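Local coordinates for tartronate semialdehyde reductase (Salmonella typhimurium, PDB 1VPD), which probably reduces tartronate semialdehyde to D-glycerate with NADH or NADPH, the last step in the breakdown of galactarate to D-glycerate, at residues A[11-16]-A[31-36]; A[120-125]-A[166-171]. All coordinates share one frame; numbering follows the deposited sequence.

Contact 1 of 2, residues A[11-16]-A[31-36]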
# COMPACT_ATOMS: atom_id res chain seq x y z
N ILE A 11 7.72 5.43 10.69
CA ILE A 11 8.52 4.22 10.68
C ILE A 11 8.13 3.43 9.44
O ILE A 11 6.98 2.99 9.33
CB ILE A 11 8.29 3.40 11.95
CG1 ILE A 11 8.64 4.21 13.21
CG2 ILE A 11 9.13 2.15 11.92
CD1 ILE A 11 8.31 3.53 14.50
N GLY A 12 9.10 3.23 8.55
CA GLY A 12 8.91 2.54 7.29
C GLY A 12 9.07 3.51 6.15
O GLY A 12 8.15 4.24 5.82
N LEU A 13 10.27 3.53 5.57
CA LEU A 13 10.67 4.50 4.56
C LEU A 13 10.97 3.78 3.25
O LEU A 13 12.00 3.99 2.59
CB LEU A 13 11.90 5.28 5.05
CG LEU A 13 11.71 6.00 6.38
CD1 LEU A 13 13.02 6.67 6.79
CD2 LEU A 13 10.58 7.02 6.30
N GLY A 14 10.05 2.90 2.86
CA GLY A 14 10.20 2.13 1.63
C GLY A 14 9.68 2.88 0.41
O GLY A 14 9.60 4.11 0.38
N ILE A 15 9.27 2.13 -0.61
CA ILE A 15 8.85 2.72 -1.88
C ILE A 15 7.71 3.71 -1.70
O ILE A 15 7.69 4.75 -2.35
CB ILE A 15 8.49 1.58 -2.90
CG1 ILE A 15 9.78 0.89 -3.37
CG2 ILE A 15 7.74 2.16 -4.09
CD1 ILE A 15 9.62 -0.35 -4.25
N MSE A 16 6.75 3.37 -0.84
CA MSE A 16 5.65 4.27 -0.53
C MSE A 16 6.03 5.23 0.62
O MSE A 16 5.80 6.43 0.54
CB MSE A 16 4.40 3.45 -0.18
CG MSE A 16 4.02 2.41 -1.26
SE MSE A 16 3.46 3.25 -2.94
CE MSE A 16 1.90 4.16 -2.18
N LEU A 31 9.47 15.59 11.72
CA LEU A 31 9.43 14.14 11.78
C LEU A 31 10.59 13.55 12.55
O LEU A 31 11.69 14.10 12.54
CB LEU A 31 9.45 13.52 10.37
CG LEU A 31 8.36 13.87 9.37
CD1 LEU A 31 8.37 12.84 8.24
CD2 LEU A 31 7.00 13.94 9.96
N VAL A 32 10.32 12.44 13.22
CA VAL A 32 11.35 11.56 13.72
C VAL A 32 11.11 10.19 13.06
O VAL A 32 10.08 9.56 13.29
CB VAL A 32 11.32 11.42 15.26
CG1 VAL A 32 12.55 10.69 15.74
CG2 VAL A 32 11.22 12.79 15.93
N VAL A 33 12.07 9.76 12.26
CA VAL A 33 11.90 8.62 11.36
C VAL A 33 12.80 7.44 11.66
O VAL A 33 13.86 7.56 12.28
CB VAL A 33 12.06 9.06 9.88
CG1 VAL A 33 11.22 10.25 9.58
CG2 VAL A 33 13.52 9.33 9.49
N SER A 34 12.34 6.26 11.24
CA SER A 34 13.16 5.07 11.27
C SER A 34 12.77 4.13 10.13
O SER A 34 11.67 4.22 9.58
CB SER A 34 13.03 4.34 12.59
OG SER A 34 13.89 3.22 12.61
N ASP A 35 13.73 3.29 9.76
CA ASP A 35 13.57 2.23 8.79
C ASP A 35 14.67 1.21 9.04
O ASP A 35 15.69 1.53 9.65
CB ASP A 35 13.67 2.79 7.37
CG ASP A 35 13.34 1.76 6.31
OD1 ASP A 35 12.13 1.50 6.13
OD2 ASP A 35 14.21 1.14 5.65
N ARG A 36 14.48 -0.02 8.57
CA ARG A 36 15.51 -1.05 8.66
C ARG A 36 16.75 -0.73 7.82
O ARG A 36 17.82 -1.27 8.09
CB ARG A 36 14.95 -2.42 8.26
CG ARG A 36 13.81 -2.89 9.17
CD ARG A 36 13.73 -4.40 9.39
NE ARG A 36 12.72 -4.75 10.39
CZ ARG A 36 12.79 -4.48 11.70
NH1 ARG A 36 13.84 -3.84 12.21
NH2 ARG A 36 11.80 -4.85 12.51
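The glycine-rich turn of the Rossmann fold, with G12 and L13 foremost, meets S34, the last residue of strand 30-34, and D35 just after it. I11 and S34 form the last parallel bridge between the two strands, and just beyond it G12 N gives a hydrogen bond of 2.9 Å to S34 O. The same carbonyl has the CA of I11 against it, S34 O lying 3.3 Å from I11 CA in a C-H...O contact. One residue further, L13 N donates to D35 OD1 at 2.8 Å. D35 carries its CG anti to the backbone N (chi1 -173°), which brings the carboxylate to the turn; L13 N meets OD1 from above the carboxylate plane, 43° out of it. OD2 is taken up separately by the amide of N37. This is the strand-turn-helix of a GxGxxG pattern, part of a stretch predicted to bind NAD(+); G12 holds a positive phi of 113° as the chain leaves the sheet for helix 17-26. Alongside the polar bonds, L13 and D35 run past each other in opposite directions, with their CB atoms 3.8 Å apart. The far end of L13 crosses V33 at about a right angle, L13 CD1 resting 3.8 Å from V33 CG2. Both of these side chains also pack on V44 of helix 38-46, while A40 of that helix touches L13 and D35.

Contact 2 of 2, residues A[120-125]-A[166-171]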
# COMPACT_ATOMS: atom_id res chain seq x y z
N MSE A 120 -5.50 4.14 17.93
CA MSE A 120 -5.04 3.63 16.62
C MSE A 120 -6.06 3.89 15.51
O MSE A 120 -7.27 3.73 15.71
CB MSE A 120 -4.74 2.13 16.70
CG MSE A 120 -4.20 1.56 15.40
SE MSE A 120 -3.77 -0.30 15.62
CE MSE A 120 -3.42 -0.81 13.83
N LEU A 121 -5.55 4.31 14.36
CA LEU A 121 -6.30 4.31 13.11
C LEU A 121 -5.62 3.34 12.15
O LEU A 121 -4.38 3.27 12.10
CB LEU A 121 -6.31 5.69 12.44
CG LEU A 121 -6.86 6.89 13.22
CD1 LEU A 121 -6.61 8.16 12.44
CD2 LEU A 121 -8.32 6.67 13.47
N ASP A 122 -6.42 2.62 11.36
CA ASP A 122 -5.91 1.89 10.21
C ASP A 122 -6.22 2.69 8.96
O ASP A 122 -7.38 2.84 8.58
CB ASP A 122 -6.40 0.43 10.13
CG ASP A 122 -7.90 0.27 9.96
OD1 ASP A 122 -8.69 0.88 10.73
OD2 ASP A 122 -8.40 -0.53 9.12
N ALA A 123 -5.17 3.25 8.36
CA ALA A 123 -5.28 4.20 7.25
C ALA A 123 -4.41 3.80 6.04
O ALA A 123 -3.52 4.56 5.64
CB ALA A 123 -4.91 5.59 7.73
N PRO A 124 -4.67 2.63 5.46
CA PRO A 124 -3.96 2.22 4.25
C PRO A 124 -4.29 3.13 3.07
O PRO A 124 -5.23 3.95 3.10
CB PRO A 124 -4.45 0.78 4.02
CG PRO A 124 -5.77 0.72 4.69
CD PRO A 124 -5.65 1.62 5.89
N VAL A 125 -3.48 3.00 2.03
CA VAL A 125 -3.51 3.94 0.93
C VAL A 125 -3.60 3.26 -0.40
O VAL A 125 -3.28 2.07 -0.53
CB VAL A 125 -2.25 4.88 0.96
CG1 VAL A 125 -2.01 5.45 2.34
CG2 VAL A 125 -0.98 4.15 0.49
N GLY A 166 -15.21 3.52 8.61
CA GLY A 166 -15.83 2.76 9.68
C GLY A 166 -14.95 2.64 10.91
O GLY A 166 -14.00 3.43 11.07
N ASP A 167 -15.28 1.66 11.75
CA ASP A 167 -14.53 1.37 12.97
C ASP A 167 -13.19 0.74 12.60
O ASP A 167 -12.95 0.40 11.44
CB ASP A 167 -15.29 0.38 13.87
CG ASP A 167 -16.60 0.94 14.42
OD1 ASP A 167 -16.80 2.17 14.43
OD2 ASP A 167 -17.48 0.19 14.87
N ILE A 168 -12.33 0.56 13.60
CA ILE A 168 -11.00 0.00 13.40
C ILE A 168 -11.08 -1.31 12.60
O ILE A 168 -11.88 -2.19 12.89
CB ILE A 168 -10.27 -0.21 14.77
CG1 ILE A 168 -8.85 -0.72 14.57
CG2 ILE A 168 -11.07 -1.14 15.72
CD1 ILE A 168 -7.88 0.32 14.04
N GLY A 169 -10.24 -1.39 11.57
CA GLY A 169 -10.24 -2.48 10.62
C GLY A 169 -10.93 -2.18 9.30
O GLY A 169 -10.64 -2.82 8.30
N ALA A 170 -11.81 -1.18 9.29
CA ALA A 170 -12.56 -0.83 8.09
C ALA A 170 -11.68 -0.22 7.03
O ALA A 170 -11.98 -0.36 5.84
CB ALA A 170 -13.74 0.10 8.41
N GLY A 171 -10.60 0.43 7.42
CA GLY A 171 -9.63 0.91 6.46
C GLY A 171 -9.06 -0.26 5.66
O GLY A 171 -9.03 -0.22 4.43
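D122 turns its carboxylate onto the backbone of G169, while the side chain of I168 crosses it obliquely and sets its CD1 methyl beside OD1 of that carboxylate. With chi1 at 63°, D122 CG stands between its own backbone N and carbonyl carbon, lifting the acid group off strand 119-126. G169 N donates to D122 OD1 at 2.9 Å, coming from above the carboxylate plane, 48° out of it. I168 CD1 lies 3.5 Å from D122 OD1, so an apolar methyl covers one flank of this buried oxygen. CG1 of I168 is anti to its backbone N (chi1 -177°), but the chain then bends, and I168 CD1 reaches M120 CG as well, 4.1 Å away; these two side chains meet at about a right angle. D167 to A170 form a type II turn that delivers G169 to the N-cap of helix 170-198, the long helix leading out of the Rossmann domain into the helical one. D122 OD2 accepts a hydrogen bond from N172 N, in the first turn of that helix, where the helix dipole would probably steady a negative charge. Having no side chain, G171 can bring its CA to 3.6 Å from D122 O. Further along, P124 CG meets this turn 3.4 Å from G171 O; P124 also lies close to K175, the predicted active-site lysine, whose NZ is hydrogen-bonded to V125 O.

Overall arrangement
Contacts 1 and 2 belong to one sheet, their centres about 20 Å apart, and chain order puts contact 1 wholly before contact 2. Contact 1 is partly buried and joins neighbouring parallel strands of the nucleotide-binding half through backbone and carboxylate bonds. Contact 2 is the more deeply buried and joins a strand to the start of the interdomain helix. In each, an aspartate accepts an amide hydrogen of a glycine-containing turn, but D35 serves the turn before helix 17-26 and D122 the one before helix 170-198. In one of the two modelled conformers of M16, its CE comes within 3.9 Å of V125 CG2, between the predicted cofactor loop and the strand beside K175, the predicted active-site lysine.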